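Long-range contacts in GCN5-related N-acetyltransferase (Sphaerobacter thermophilus, PDB 3TT2), which is probably an acyltransferase of the GCN5-related N-acetyltransferase family, expected to transfer acyl groups other than aminoacyl groups: residues R28-C33 with A72-V77; Q128-A133 with Y310-K315; W154-T159 with V283-D288; E168-I173 with R261-A266. One frame throughout, in Å; residues are numbered along the deposited sequence.

Contact 1. Residues R28-C33 with A72-V77; sequences RLIAAC and AAYADV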
loop_
_atom_site.group_PDB
_atom_site.type_symbol
_atom_site.label_atom_id
_atom_site.label_comp_id
_atom_site.label_asym_id
_atom_site.label_seq_id
_atom_site.Cartn_x
_atom_site.Cartn_y
_atom_site.Cartn_z
ATOM N N ARG A 28 20.045 1.859 1.980
ATOM C CA ARG A 28 20.939 0.862 1.416
ATOM C C ARG A 28 20.610 -0.547 1.878
ATOM O O ARG A 28 20.805 -1.512 1.145
ATOM C CB ARG A 28 22.382 1.199 1.772
ATOM C CG ARG A 28 22.796 2.595 1.335
ATOM C CD ARG A 28 24.287 2.802 1.494
ATOM N NE ARG A 28 24.707 2.794 2.891
ATOM C CZ ARG A 28 25.012 3.887 3.582
ATOM N NH1 ARG A 28 24.948 5.081 3.000
ATOM N NH2 ARG A 28 25.388 3.785 4.851
ATOM N N LEU A 29 20.121 -0.669 3.102
ATOM C CA LEU A 29 19.706 -1.970 3.596
ATOM C C LEU A 29 18.524 -2.491 2.775
ATOM O O LEU A 29 18.488 -3.658 2.389
ATOM C CB LEU A 29 19.350 -1.889 5.079
ATOM C CG LEU A 29 18.411 -2.957 5.643
ATOM C CD1 LEU A 29 18.970 -4.354 5.465
ATOM C CD2 LEU A 29 18.150 -2.682 7.111
ATOM N N ILE A 30 17.559 -1.617 2.511
ATOM C CA ILE A 30 16.405 -1.974 1.691
ATOM C C ILE A 30 16.862 -2.303 0.284
ATOM O O ILE A 30 16.345 -3.218 -0.356
ATOM C CB ILE A 30 15.414 -0.806 1.558
ATOM C CG1 ILE A 30 15.131 -0.157 2.913
ATOM C CG2 ILE A 30 14.136 -1.276 0.896
ATOM C CD1 ILE A 30 14.650 -1.113 3.940
ATOM N N ALA A 31 17.826 -1.529 -0.200
ATOM C CA ALA A 31 18.334 -1.714 -1.545
ATOM C C ALA A 31 18.979 -3.087 -1.673
ATOM O O ALA A 31 18.730 -3.812 -2.636
ATOM C CB ALA A 31 19.314 -0.621 -1.883
ATOM N N ALA A 32 19.794 -3.448 -0.688
ATOM C CA ALA A 32 20.445 -4.753 -0.679
ATOM C C ALA A 32 19.408 -5.868 -0.635
ATOM O O ALA A 32 19.579 -6.910 -1.273
ATOM C CB ALA A 32 21.414 -4.867 0.494
ATOM N N CYS A 33 18.328 -5.633 0.109
ATOM C CA CYS A 33 17.212 -6.582 0.206
ATOM C C CYS A 33 16.387 -6.684 -1.080
ATOM O O CYS A 33 16.073 -7.789 -1.531
ATOM C CB CYS A 33 16.285 -6.227 1.370
ATOM S SG CYS A 33 16.904 -6.706 2.984
ATOM N N ALA A 72 21.978 -3.796 10.039
ATOM C CA ALA A 72 21.834 -5.222 9.788
ATOM C C ALA A 72 20.406 -5.551 9.400
ATOM O O ALA A 72 20.160 -6.348 8.501
ATOM C CB ALA A 72 22.256 -6.019 11.007
ATOM N N ALA A 73 19.463 -4.938 10.103
ATOM C CA ALA A 73 18.048 -5.160 9.843
ATOM C C ALA A 73 17.218 -3.970 10.309
ATOM O O ALA A 73 17.654 -3.185 11.153
ATOM C CB ALA A 73 17.574 -6.453 10.513
ATOM N N TYR A 74 16.032 -3.828 9.729
ATOM C CA TYR A 74 15.134 -2.748 10.095
ATOM C C TYR A 74 13.685 -3.127 9.865
ATOM O O TYR A 74 13.368 -3.798 8.883
ATOM C CB TYR A 74 15.479 -1.496 9.299
ATOM C CG TYR A 74 14.391 -0.448 9.233
ATOM C CD1 TYR A 74 13.477 -0.437 8.191
ATOM C CD2 TYR A 74 14.300 0.557 10.196
ATOM C CE1 TYR A 74 12.491 0.535 8.116
ATOM C CE2 TYR A 74 13.317 1.539 10.128
ATOM C CZ TYR A 74 12.412 1.525 9.085
ATOM O OH TYR A 74 11.431 2.497 8.999
ATOM N N ALA A 75 12.811 -2.658 10.751
ATOM C CA ALA A 75 11.370 -2.787 10.553
ATOM C C ALA A 75 10.585 -1.577 11.071
ATOM O O ALA A 75 10.993 -0.910 12.026
ATOM C CB ALA A 75 10.864 -4.065 11.180
ATOM N N ASP A 76 9.469 -1.284 10.412
ATOM C CA ASP A 76 8.513 -0.284 10.896
ATOM C C ASP A 76 7.081 -0.855 10.873
ATOM O O ASP A 76 6.836 -1.843 10.191
ATOM C CB ASP A 76 8.628 1.036 10.112
ATOM C CG ASP A 76 8.239 0.907 8.623
ATOM O OD1 ASP A 76 7.526 -0.044 8.229
ATOM O OD2 ASP A 76 8.639 1.798 7.835
ATOM N N VAL A 77 6.148 -0.256 11.612
ATOM C CA VAL A 77 4.800 -0.819 11.718
ATOM C C VAL A 77 3.725 0.163 11.319
ATOM O O VAL A 77 3.821 1.353 11.618
ATOM C CB VAL A 77 4.458 -1.301 13.154
ATOM C CG1 VAL A 77 5.324 -2.482 13.574
ATOM C CG2 VAL A 77 4.586 -0.169 14.150
#

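Contact 2. Residues Q128-A133 with Y310-K315; sequences QHYIRA and YVLHRK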
loop_
_atom_site.group_PDB
_atom_site.type_symbol
_atom_site.label_atom_id
_atom_site.label_comp_id
_atom_site.label_asym_id
_atom_site.label_seq_id
_atom_site.Cartn_x
_atom_site.Cartn_y
_atom_site.Cartn_z
ATOM N N GLN A 128 0.307 -8.772 10.497
ATOM C CA GLN A 128 0.457 -9.195 9.125
ATOM C C GLN A 128 1.683 -8.616 8.423
ATOM O O GLN A 128 2.129 -7.499 8.718
ATOM C CB GLN A 128 -0.804 -8.876 8.340
ATOM C CG GLN A 128 -1.042 -7.410 8.106
ATOM C CD GLN A 128 -2.384 -7.160 7.466
ATOM O OE1 GLN A 128 -3.302 -7.968 7.605
ATOM N NE2 GLN A 128 -2.511 -6.049 6.755
ATOM N N HIS A 129 2.214 -9.408 7.492
ATOM C CA HIS A 129 3.394 -9.067 6.714
ATOM C C HIS A 129 3.060 -9.160 5.238
ATOM O O HIS A 129 2.299 -10.032 4.824
ATOM C CB HIS A 129 4.507 -10.068 6.988
ATOM C CG HIS A 129 5.182 -9.889 8.311
ATOM N ND1 HIS A 129 6.434 -9.325 8.433
ATOM C CD2 HIS A 129 4.796 -10.224 9.565
ATOM C CE1 HIS A 129 6.784 -9.311 9.709
ATOM N NE2 HIS A 129 5.807 -9.853 10.416
ATOM N N TYR A 130 3.633 -8.275 4.435
ATOM C CA TYR A 130 3.506 -8.423 2.999
ATOM C C TYR A 130 4.821 -8.934 2.449
ATOM O O TYR A 130 5.824 -8.225 2.455
ATOM C CB TYR A 130 3.169 -7.100 2.349
ATOM C CG TYR A 130 1.911 -6.456 2.848
ATOM C CD1 TYR A 130 0.730 -6.554 2.128
ATOM C CD2 TYR A 130 1.907 -5.719 4.017
ATOM C CE1 TYR A 130 -0.442 -5.952 2.568
ATOM C CE2 TYR A 130 0.736 -5.105 4.468
ATOM C CZ TYR A 130 -0.434 -5.231 3.734
ATOM O OH TYR A 130 -1.596 -4.632 4.166
ATOM N N ILE A 131 4.806 -10.167 1.963
ATOM C CA ILE A 131 6.016 -10.812 1.503
ATOM C C ILE A 131 6.089 -10.823 -0.025
ATOM O O ILE A 131 5.111 -11.148 -0.685
ATOM C CB ILE A 131 6.097 -12.255 2.043
ATOM C CG1 ILE A 131 5.899 -12.261 3.558
ATOM C CG2 ILE A 131 7.438 -12.883 1.712
ATOM C CD1 ILE A 131 6.795 -11.282 4.274
ATOM N N ARG A 132 7.239 -10.449 -0.582
ATOM C CA ARG A 132 7.482 -10.669 -1.998
ATOM C C ARG A 132 7.273 -12.139 -2.336
ATOM O O ARG A 132 7.842 -13.012 -1.682
ATOM C CB ARG A 132 8.907 -10.267 -2.369
ATOM C CG ARG A 132 9.114 -8.778 -2.530
ATOM C CD ARG A 132 8.243 -8.216 -3.643
ATOM N NE ARG A 132 8.226 -9.076 -4.814
ATOM C CZ ARG A 132 9.101 -8.975 -5.803
ATOM N NH1 ARG A 132 9.035 -9.788 -6.847
ATOM N NH2 ARG A 132 10.041 -8.049 -5.738
ATOM N N ALA A 133 6.464 -12.409 -3.359
ATOM C CA ALA A 133 6.187 -13.788 -3.769
ATOM C C ALA A 133 7.475 -14.529 -4.099
ATOM O O ALA A 133 7.572 -15.748 -3.910
ATOM C CB ALA A 133 5.231 -13.825 -4.961
ATOM N N TYR A 310 2.891 -9.452 -4.111
ATOM C CA TYR A 310 3.134 -9.775 -2.721
ATOM C C TYR A 310 2.081 -10.765 -2.250
ATOM O O TYR A 310 0.955 -10.770 -2.749
ATOM C CB TYR A 310 3.095 -8.525 -1.839
ATOM C CG TYR A 310 4.191 -7.519 -2.076
ATOM C CD1 TYR A 310 5.313 -7.467 -1.256
ATOM C CD2 TYR A 310 4.098 -6.602 -3.097
ATOM C CE1 TYR A 310 6.313 -6.526 -1.459
ATOM C CE2 TYR A 310 5.090 -5.672 -3.315
ATOM C CZ TYR A 310 6.192 -5.636 -2.497
ATOM O OH TYR A 310 7.168 -4.690 -2.729
ATOM N N VAL A 311 2.462 -11.616 -1.307
ATOM C CA VAL A 311 1.512 -12.484 -0.641
ATOM C C VAL A 311 1.353 -11.977 0.777
ATOM O O VAL A 311 2.325 -11.883 1.530
ATOM C CB VAL A 311 1.978 -13.937 -0.589
ATOM C CG1 VAL A 311 0.928 -14.805 0.125
ATOM C CG2 VAL A 311 2.220 -14.447 -1.976
ATOM N N LEU A 312 0.122 -11.642 1.141
ATOM C CA LEU A 312 -0.126 -11.149 2.472
ATOM C C LEU A 312 -0.181 -12.312 3.469
ATOM O O LEU A 312 -1.008 -13.221 3.363
ATOM C CB LEU A 312 -1.409 -10.330 2.488
ATOM C CG LEU A 312 -1.984 -9.886 3.831
ATOM C CD1 LEU A 312 -0.905 -9.360 4.739
ATOM C CD2 LEU A 312 -2.998 -8.805 3.586
ATOM N N HIS A 313 0.712 -12.261 4.447
ATOM C CA HIS A 313 0.743 -13.258 5.502
ATOM C C HIS A 313 0.196 -12.704 6.811
ATOM O O HIS A 313 0.586 -11.620 7.242
ATOM C CB HIS A 313 2.150 -13.814 5.663
ATOM C CG HIS A 313 2.498 -14.831 4.623
ATOM N ND1 HIS A 313 2.837 -14.488 3.332
ATOM C CD2 HIS A 313 2.519 -16.185 4.672
ATOM C CE1 HIS A 313 3.074 -15.587 2.638
ATOM N NE2 HIS A 313 2.881 -16.631 3.425
ATOM N N ARG A 314 -0.723 -13.451 7.423
ATOM C CA ARG A 314 -1.397 -13.001 8.634
ATOM C C ARG A 314 -1.394 -14.044 9.747
ATOM O O ARG A 314 -1.554 -15.234 9.492
ATOM C CB ARG A 314 -2.835 -12.630 8.309
ATOM C CG ARG A 314 -3.551 -11.961 9.444
ATOM C CD ARG A 314 -4.918 -11.514 9.007
ATOM N NE ARG A 314 -4.876 -10.452 7.999
ATOM C CZ ARG A 314 -5.848 -10.258 7.111
ATOM N NH1 ARG A 314 -6.898 -11.076 7.124
ATOM N NH2 ARG A 314 -5.778 -9.270 6.213
ATOM N N LYS A 315 -1.223 -13.590 10.983
ATOM C CA LYS A 315 -1.294 -14.473 12.144
ATOM C C LYS A 315 -2.219 -13.869 13.189
ATOM O O LYS A 315 -2.239 -12.655 13.367
ATOM C CB LYS A 315 0.097 -14.664 12.743
ATOM C CG LYS A 315 0.168 -15.637 13.902
ATOM C CD LYS A 315 1.481 -15.456 14.621
ATOM C CE LYS A 315 1.747 -16.563 15.612
ATOM N NZ LYS A 315 3.130 -16.435 16.168
#

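Contact 3. Residues W154-T159 with V283-D288; sequences WVMAIT and VELSVD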
loop_
_atom_site.group_PDB
_atom_site.type_symbol
_atom_site.label_atom_id
_atom_site.label_comp_id
_atom_site.label_asym_id
_atom_site.label_seq_id
_atom_site.Cartn_x
_atom_site.Cartn_y
_atom_site.Cartn_z
ATOM N N TRP A 154 -1.181 -7.329 -5.970
ATOM C CA TRP A 154 -0.433 -7.065 -7.177
ATOM C C TRP A 154 -0.153 -5.583 -7.331
ATOM O O TRP A 154 -1.066 -4.753 -7.256
ATOM C CB TRP A 154 -1.208 -7.547 -8.384
ATOM C CG TRP A 154 -1.547 -8.989 -8.373
ATOM C CD1 TRP A 154 -2.630 -9.564 -7.796
ATOM C CD2 TRP A 154 -0.813 -10.048 -8.997
ATOM N NE1 TRP A 154 -2.625 -10.915 -8.018
ATOM C CE2 TRP A 154 -1.521 -11.243 -8.752
ATOM C CE3 TRP A 154 0.374 -10.102 -9.735
ATOM C CZ2 TRP A 154 -1.086 -12.478 -9.213
ATOM C CZ3 TRP A 154 0.804 -11.332 -10.194
ATOM C CH2 TRP A 154 0.076 -12.504 -9.932
ATOM N N VAL A 155 1.113 -5.254 -7.553
ATOM C CA VAL A 155 1.481 -3.895 -7.912
ATOM C C VAL A 155 1.582 -3.757 -9.430
ATOM O O VAL A 155 2.478 -4.330 -10.053
ATOM C CB VAL A 155 2.812 -3.505 -7.292
ATOM C CG1 VAL A 155 3.030 -2.034 -7.460
ATOM C CG2 VAL A 155 2.813 -3.874 -5.810
HETATM N N MSE A 156 0.666 -2.985 -10.014
HETATM C CA MSE A 156 0.632 -2.764 -11.457
HETATM C C MSE A 156 1.412 -1.502 -11.756
HETATM O O MSE A 156 1.460 -0.588 -10.943
HETATM C CB MSE A 156 -0.806 -2.646 -11.966
HETATM C CG MSE A 156 -1.682 -3.808 -11.562
HETATM SE SE MSE A 156 -1.093 -5.619 -12.119
HETATM C CE MSE A 156 -1.303 -5.493 -14.068
ATOM N N ALA A 157 2.082 -1.470 -12.892
ATOM C CA ALA A 157 2.840 -0.282 -13.255
ATOM C C ALA A 157 2.600 0.045 -14.717
ATOM O O ALA A 157 2.208 -0.826 -15.502
ATOM C CB ALA A 157 4.269 -0.518 -13.000
ATOM N N ILE A 158 2.769 1.311 -15.074
ATOM C CA ILE A 158 2.722 1.692 -16.488
ATOM C C ILE A 158 3.640 2.878 -16.783
ATOM O O ILE A 158 3.670 3.847 -16.030
ATOM C CB ILE A 158 1.278 1.997 -16.973
ATOM C CG1 ILE A 158 1.262 2.138 -18.495
ATOM C CG2 ILE A 158 0.709 3.228 -16.274
ATOM C CD1 ILE A 158 -0.069 2.527 -19.095
ATOM N N THR A 159 4.348 2.819 -17.906
ATOM C CA THR A 159 5.329 3.829 -18.273
ATOM C C THR A 159 4.753 4.573 -19.446
ATOM O O THR A 159 4.467 3.948 -20.468
ATOM C CB THR A 159 6.585 3.153 -18.758
ATOM O OG1 THR A 159 7.290 2.613 -17.645
ATOM C CG2 THR A 159 7.489 4.121 -19.452
ATOM N N VAL A 283 3.247 5.598 -13.633
ATOM C CA VAL A 283 2.103 5.435 -12.743
ATOM C C VAL A 283 2.018 3.991 -12.231
ATOM O O VAL A 283 2.296 3.021 -12.948
ATOM C CB VAL A 283 0.794 5.806 -13.438
ATOM C CG1 VAL A 283 -0.354 5.750 -12.442
ATOM C CG2 VAL A 283 0.911 7.197 -14.066
ATOM N N GLU A 284 1.663 3.866 -10.967
ATOM C CA GLU A 284 1.534 2.578 -10.342
ATOM C C GLU A 284 0.250 2.566 -9.560
ATOM O O GLU A 284 -0.287 3.614 -9.208
ATOM C CB GLU A 284 2.697 2.322 -9.386
ATOM C CG GLU A 284 4.031 2.130 -10.074
ATOM C CD GLU A 284 5.185 2.038 -9.103
ATOM O OE1 GLU A 284 5.043 2.513 -7.954
ATOM O OE2 GLU A 284 6.238 1.499 -9.495
ATOM N N LEU A 285 -0.238 1.364 -9.296
ATOM C CA LEU A 285 -1.303 1.159 -8.343
ATOM C C LEU A 285 -1.219 -0.258 -7.819
ATOM O O LEU A 285 -0.361 -1.048 -8.215
ATOM C CB LEU A 285 -2.670 1.434 -8.968
ATOM C CG LEU A 285 -3.104 0.617 -10.183
ATOM C CD1 LEU A 285 -3.662 -0.735 -9.785
ATOM C CD2 LEU A 285 -4.132 1.382 -10.974
ATOM N N SER A 286 -2.151 -0.582 -6.944
ATOM C CA SER A 286 -2.075 -1.817 -6.214
ATOM C C SER A 286 -3.447 -2.500 -6.202
ATOM O O SER A 286 -4.474 -1.850 -5.998
ATOM C CB SER A 286 -1.592 -1.496 -4.806
ATOM O OG SER A 286 -1.519 -2.657 -4.027
ATOM N N VAL A 287 -3.482 -3.805 -6.449
ATOM C CA VAL A 287 -4.761 -4.509 -6.404
ATOM C C VAL A 287 -4.728 -5.850 -5.667
ATOM O O VAL A 287 -3.836 -6.655 -5.877
ATOM C CB VAL A 287 -5.420 -4.648 -7.809
ATOM C CG1 VAL A 287 -4.763 -5.726 -8.625
ATOM C CG2 VAL A 287 -6.897 -4.947 -7.659
ATOM N N ASP A 288 -5.700 -6.039 -4.772
ATOM C CA ASP A 288 -5.943 -7.299 -4.072
ATOM C C ASP A 288 -6.605 -8.329 -4.965
ATOM O O ASP A 288 -7.502 -8.015 -5.746
ATOM C CB ASP A 288 -6.860 -7.062 -2.882
ATOM C CG ASP A 288 -6.272 -6.105 -1.903
ATOM O OD1 ASP A 288 -6.173 -4.901 -2.233
ATOM O OD2 ASP A 288 -5.894 -6.560 -0.809
#

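Contact 4. Residues E168-I173 with R261-A266; sequences EWPEGI and RGIALA. With SO4 (sulfate ion), chain B.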
loop_
_atom_site.group_PDB
_atom_site.type_symbol
_atom_site.label_atom_id
_atom_site.label_comp_id
_atom_site.label_asym_id
_atom_site.label_seq_id
_atom_site.Cartn_x
_atom_site.Cartn_y
_atom_site.Cartn_z
ATOM N N GLU A 168 -12.826 4.944 -24.245
ATOM C CA GLU A 168 -14.108 4.765 -24.895
ATOM C C GLU A 168 -15.152 4.733 -23.787
ATOM O O GLU A 168 -15.302 3.733 -23.073
ATOM C CB GLU A 168 -14.140 3.449 -25.673
ATOM C CG GLU A 168 -13.225 3.395 -26.893
ATOM C CD GLU A 168 -13.399 2.107 -27.704
ATOM O OE1 GLU A 168 -14.302 1.304 -27.370
ATOM O OE2 GLU A 168 -12.633 1.901 -28.675
ATOM N N TRP A 169 -15.913 5.815 -23.672
ATOM C CA TRP A 169 -16.905 5.899 -22.611
ATOM C C TRP A 169 -18.237 5.282 -23.030
ATOM O O TRP A 169 -18.761 5.546 -24.115
ATOM C CB TRP A 169 -17.107 7.339 -22.142
ATOM C CG TRP A 169 -16.006 7.861 -21.354
ATOM C CD1 TRP A 169 -14.940 8.505 -21.820
ATOM C CD2 TRP A 169 -15.855 7.801 -19.924
ATOM N NE1 TRP A 169 -14.095 8.861 -20.787
ATOM C CE2 TRP A 169 -14.641 8.433 -19.610
ATOM C CE3 TRP A 169 -16.619 7.268 -18.891
ATOM C CZ2 TRP A 169 -14.170 8.549 -18.302
ATOM C CZ3 TRP A 169 -16.155 7.384 -17.595
ATOM C CH2 TRP A 169 -14.944 8.026 -17.310
ATOM N N PRO A 170 -18.788 4.467 -22.144
ATOM C CA PRO A 170 -20.056 3.764 -22.300
ATOM C C PRO A 170 -21.158 4.781 -22.564
ATOM O O PRO A 170 -21.027 5.878 -22.046
ATOM C CB PRO A 170 -20.262 3.135 -20.922
ATOM C CG PRO A 170 -18.929 3.114 -20.294
ATOM C CD PRO A 170 -18.238 4.326 -20.786
ATOM N N GLU A 171 -22.209 4.448 -23.317
ATOM C CA GLU A 171 -23.255 5.437 -23.604
ATOM C C GLU A 171 -23.857 6.016 -22.319
ATOM O O GLU A 171 -24.346 5.270 -21.463
ATOM C CB GLU A 171 -24.374 4.818 -24.450
ATOM C CG GLU A 171 -23.915 4.348 -25.835
ATOM C CD GLU A 171 -25.033 3.675 -26.671
ATOM O OE1 GLU A 171 -26.056 3.212 -26.095
ATOM O OE2 GLU A 171 -24.872 3.607 -27.918
ATOM N N GLY A 172 -23.835 7.344 -22.198
ATOM C CA GLY A 172 -24.498 8.015 -21.093
ATOM C C GLY A 172 -23.648 8.300 -19.873
ATOM O O GLY A 172 -24.154 8.770 -18.857
ATOM N N ILE A 173 -22.357 8.002 -19.970
ATOM C CA ILE A 173 -21.422 8.245 -18.896
ATOM C C ILE A 173 -20.276 9.005 -19.513
ATOM O O ILE A 173 -19.908 8.735 -20.661
ATOM C CB ILE A 173 -20.834 6.953 -18.329
ATOM C CG1 ILE A 173 -21.925 5.929 -18.024
ATOM C CG2 ILE A 173 -19.996 7.262 -17.101
ATOM C CD1 ILE A 173 -22.814 6.312 -16.888
ATOM N N ARG A 261 -20.058 -2.189 -17.614
ATOM C CA ARG A 261 -20.089 -1.259 -18.735
ATOM C C ARG A 261 -18.730 -0.800 -19.251
ATOM O O ARG A 261 -18.662 0.064 -20.121
ATOM C CB ARG A 261 -20.967 -0.064 -18.419
ATOM C CG ARG A 261 -22.318 -0.465 -17.972
ATOM C CD ARG A 261 -23.165 0.758 -17.696
ATOM N NE ARG A 261 -24.420 0.372 -17.064
ATOM C CZ ARG A 261 -25.495 1.140 -17.000
ATOM N NH1 ARG A 261 -26.592 0.690 -16.401
ATOM N NH2 ARG A 261 -25.480 2.350 -17.538
ATOM N N GLY A 262 -17.656 -1.310 -18.662
ATOM C CA GLY A 262 -16.314 -0.919 -19.059
ATOM C C GLY A 262 -15.956 0.460 -18.541
ATOM O O GLY A 262 -15.089 1.124 -19.101
ATOM N N ILE A 263 -16.615 0.891 -17.470
ATOM C CA ILE A 263 -16.350 2.192 -16.864
ATOM C C ILE A 263 -14.961 2.322 -16.184
ATOM O O ILE A 263 -14.334 3.377 -16.232
ATOM C CB ILE A 263 -17.470 2.560 -15.868
ATOM C CG1 ILE A 263 -18.763 2.891 -16.613
ATOM C CG2 ILE A 263 -17.069 3.737 -14.988
ATOM C CD1 ILE A 263 -19.986 2.807 -15.724
ATOM N N ALA A 264 -14.488 1.256 -15.550
ATOM C CA ALA A 264 -13.196 1.292 -14.880
ATOM C C ALA A 264 -12.080 1.478 -15.912
ATOM O O ALA A 264 -11.190 2.297 -15.723
ATOM C CB ALA A 264 -12.986 0.029 -14.092
ATOM N N LEU A 265 -12.146 0.737 -17.014
ATOM C CA LEU A 265 -11.195 0.915 -18.109
ATOM C C LEU A 265 -11.179 2.336 -18.686
ATOM O O LEU A 265 -10.116 2.889 -18.923
ATOM C CB LEU A 265 -11.456 -0.079 -19.225
ATOM C CG LEU A 265 -10.381 -0.075 -20.298
ATOM C CD1 LEU A 265 -9.080 -0.383 -19.633
ATOM C CD2 LEU A 265 -10.678 -1.116 -21.368
ATOM N N ALA A 266 -12.346 2.926 -18.906
ATOM C CA ALA A 266 -12.411 4.316 -19.331
ATOM C C ALA A 266 -11.799 5.215 -18.283
ATOM O O ALA A 266 -11.053 6.138 -18.628
ATOM C CB ALA A 266 -13.836 4.736 -19.593
HETATM S S SO4 B . -16.275 -2.543 -14.209
HETATM O O1 SO4 B . -16.555 -1.291 -14.895
HETATM O O2 SO4 B . -15.313 -3.334 -14.932
HETATM O O3 SO4 B . -15.793 -2.292 -12.851
HETATM O O4 SO4 B . -17.486 -3.353 -14.172
HETATM O O HOH W 1 -14.386 1.250 -21.745
#

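Contact 1. Residues R28-C33 with A72-V77
L29 of helix 23-36 reaches down onto the backbone of strand 71-80 between A72 and Y74, and the apolar part of the contact centres on it. Its CG stands anti to the backbone N (chi1 157°), and the two methyls beyond it divide the strand between them. CD2 meets Y74 CB at 3.7 Å and comes within 3.6 Å of Y74 N in the peptide after A73. CD1 is 3.8 Å from A72 O. One residue on, I30 adds a looser touch, its CD1 coming obliquely to Y74 CD1 at 4.5 Å. The helix runs nearly across the strand, at 100°, consistent with the first helix of a GNAT fold packing on the central sheet. On the other face helix 100-115 meets A72 through L100 and A73 through L104. A72 and A73 both stand opposite V64, a classic beta bulge in the pairing with strand 61-65. On the strand, Y74 OH donates to D76 OD2 at 3.1 Å, on the anti side and 33° out of the carboxylate plane, and W52 NE1 is hydrogen-bonded to the same hydroxyl.

Contact 2. Residues Q128-A133 with Y310-K315
L312 packs into the well-filled part of this antiparallel pair, its CD1 3.6 Å from Q128 CB and over one face of the Y130 ring, offset toward the rim. Beside it lies a polar grip in which Q128 is buried and R314 only partly so: Q128 OE1 takes R314 NE at 3.0 Å and R314 NH2 at 3.1 Å, both from the edge of a guanidinium turned only 16° from the amide plane. A leucine in place of Q128 would probably leave these two nitrogens without their acceptor and S86 OG without its bond to NE2. The pairing lets strand 305-316, from the C-terminal end of the chain, add to strand 125-132 of the N-terminal GNAT region, much as a last GNAT strand slots in beside the fifth. On the face of H129, I131, V311 and H313, helix 136-144 packs through M142 and L139. There V311 O accepts I131 N at 3.0 Å and H313 ND1 at 3.2 Å from opposite faces of its carbonyl plane. Toward R132 the contact is more exposed. R132 CD lies over one face of the Y310 ring, 3.4 Å from CE1, while its guanidinium turns away to a salt bridge with D39.

Contact 3. Residues W154-T159 with V283-D288
W154 and V287 stand on the same face of an antiparallel pair, yet the indole does not lie on its partner: its edge points to V287 O, with CD1 3.7 Å from that oxygen, and W154 CB takes the apolar touch with V287 CG1. Next along this face, selenomethionine M156 and L285 lean across one another obliquely, M156 CG 4.1 Å from L285 CD1. Bends at chi2 and chi3 then carry the selenium end away from L285, and M304 packs against the side chain. I158 and V283 lie side by side and point the same way. With CG1 of I158 anti to its backbone N (chi1 -170°), CG2 falls between the N and the carbonyl carbon, where it meets V283 CB at 3.8 Å. F272 of helix 263-278 touches both residues. On the opposite face E284 CG rests 4.0 Å from A157 CB, and the extended chain takes OE2 on to a salt bridge with K307. Six backbone hydrogen bonds join the strands, among them the nearly straight W154 N to V287 O at 2.7 Å and its return from V287 N to W154 O. Such a pairing, in which strand 148-159 of the N-terminal region borders strand 282-290 and its parallel neighbour 246-254, is consistent with tandem GNAT domains that exchange strands where they meet.

Contact 4. Residues E168-I173 with R261-A266
R261-A264 form the later part of what fits the R/Q-x-x-G-x-G/A signature of GNAT enzymes, the loop that in relatives holds the pyrophosphate of acetyl-CoA, and the helix runs on through A266; G262 occupies the N-cap position and a sulfate, probably from the crystallisation liquor, lies at the loop. A264 N gives its O1 a weak bond of 3.3 Å, and G260 N binds the ion too. Against the flank of this loop lies the segment before strand 173-177. A266 CB sits over the centre of the six-membered ring of W169, 3.7 Å from its centroid, in a CH-pi contact, while E270 takes the indole NE1. P170 crosses I263 at about a right angle, CG to CG1 3.7 Å, and its CB meets R261 CB at 4.1 Å. I173 adds a looser touch, CG1 to I263 CD1 at 4.3 Å. The type II turn from P170 to I173, with G172 at positive phi, brings I173 back to the same side. An alanine at W169 would probably open a gap beside A266 and leave the E270 carboxylate without its indole partner. No direct hydrogen bond crosses; a water spans the two backbones, donating to E168 O at 3.0 Å and to G262 O at 2.7 Å. The join is thus mainly apolar, and backbone N-H groups such as A264 N and G260 N would probably favour an anionic group.

From the N terminus, contact 1 closes first, bringing helix 23-36 onto strand 71-80 before any other loop opens. Contact 2 then opens at 128-133 and closes only at 310-315, near the C-terminal end. Inside that loop contact 3 runs from 154-159 to 283-288, and inside it contact 4 holds the loop before strand 173-177 against the start of helix 263-278, so the last three nest without crossing. Contacts 2 and 3 lie at the junction of the N-terminal and C-terminal regions, where strands 305-316 and 148-159 are neighbours and Y310 CE2 meets V155 CG2 at 3.8 Å. Contacts 1 and 4 lie on opposite sides of the chain's centre, their centres about 43 Å apart.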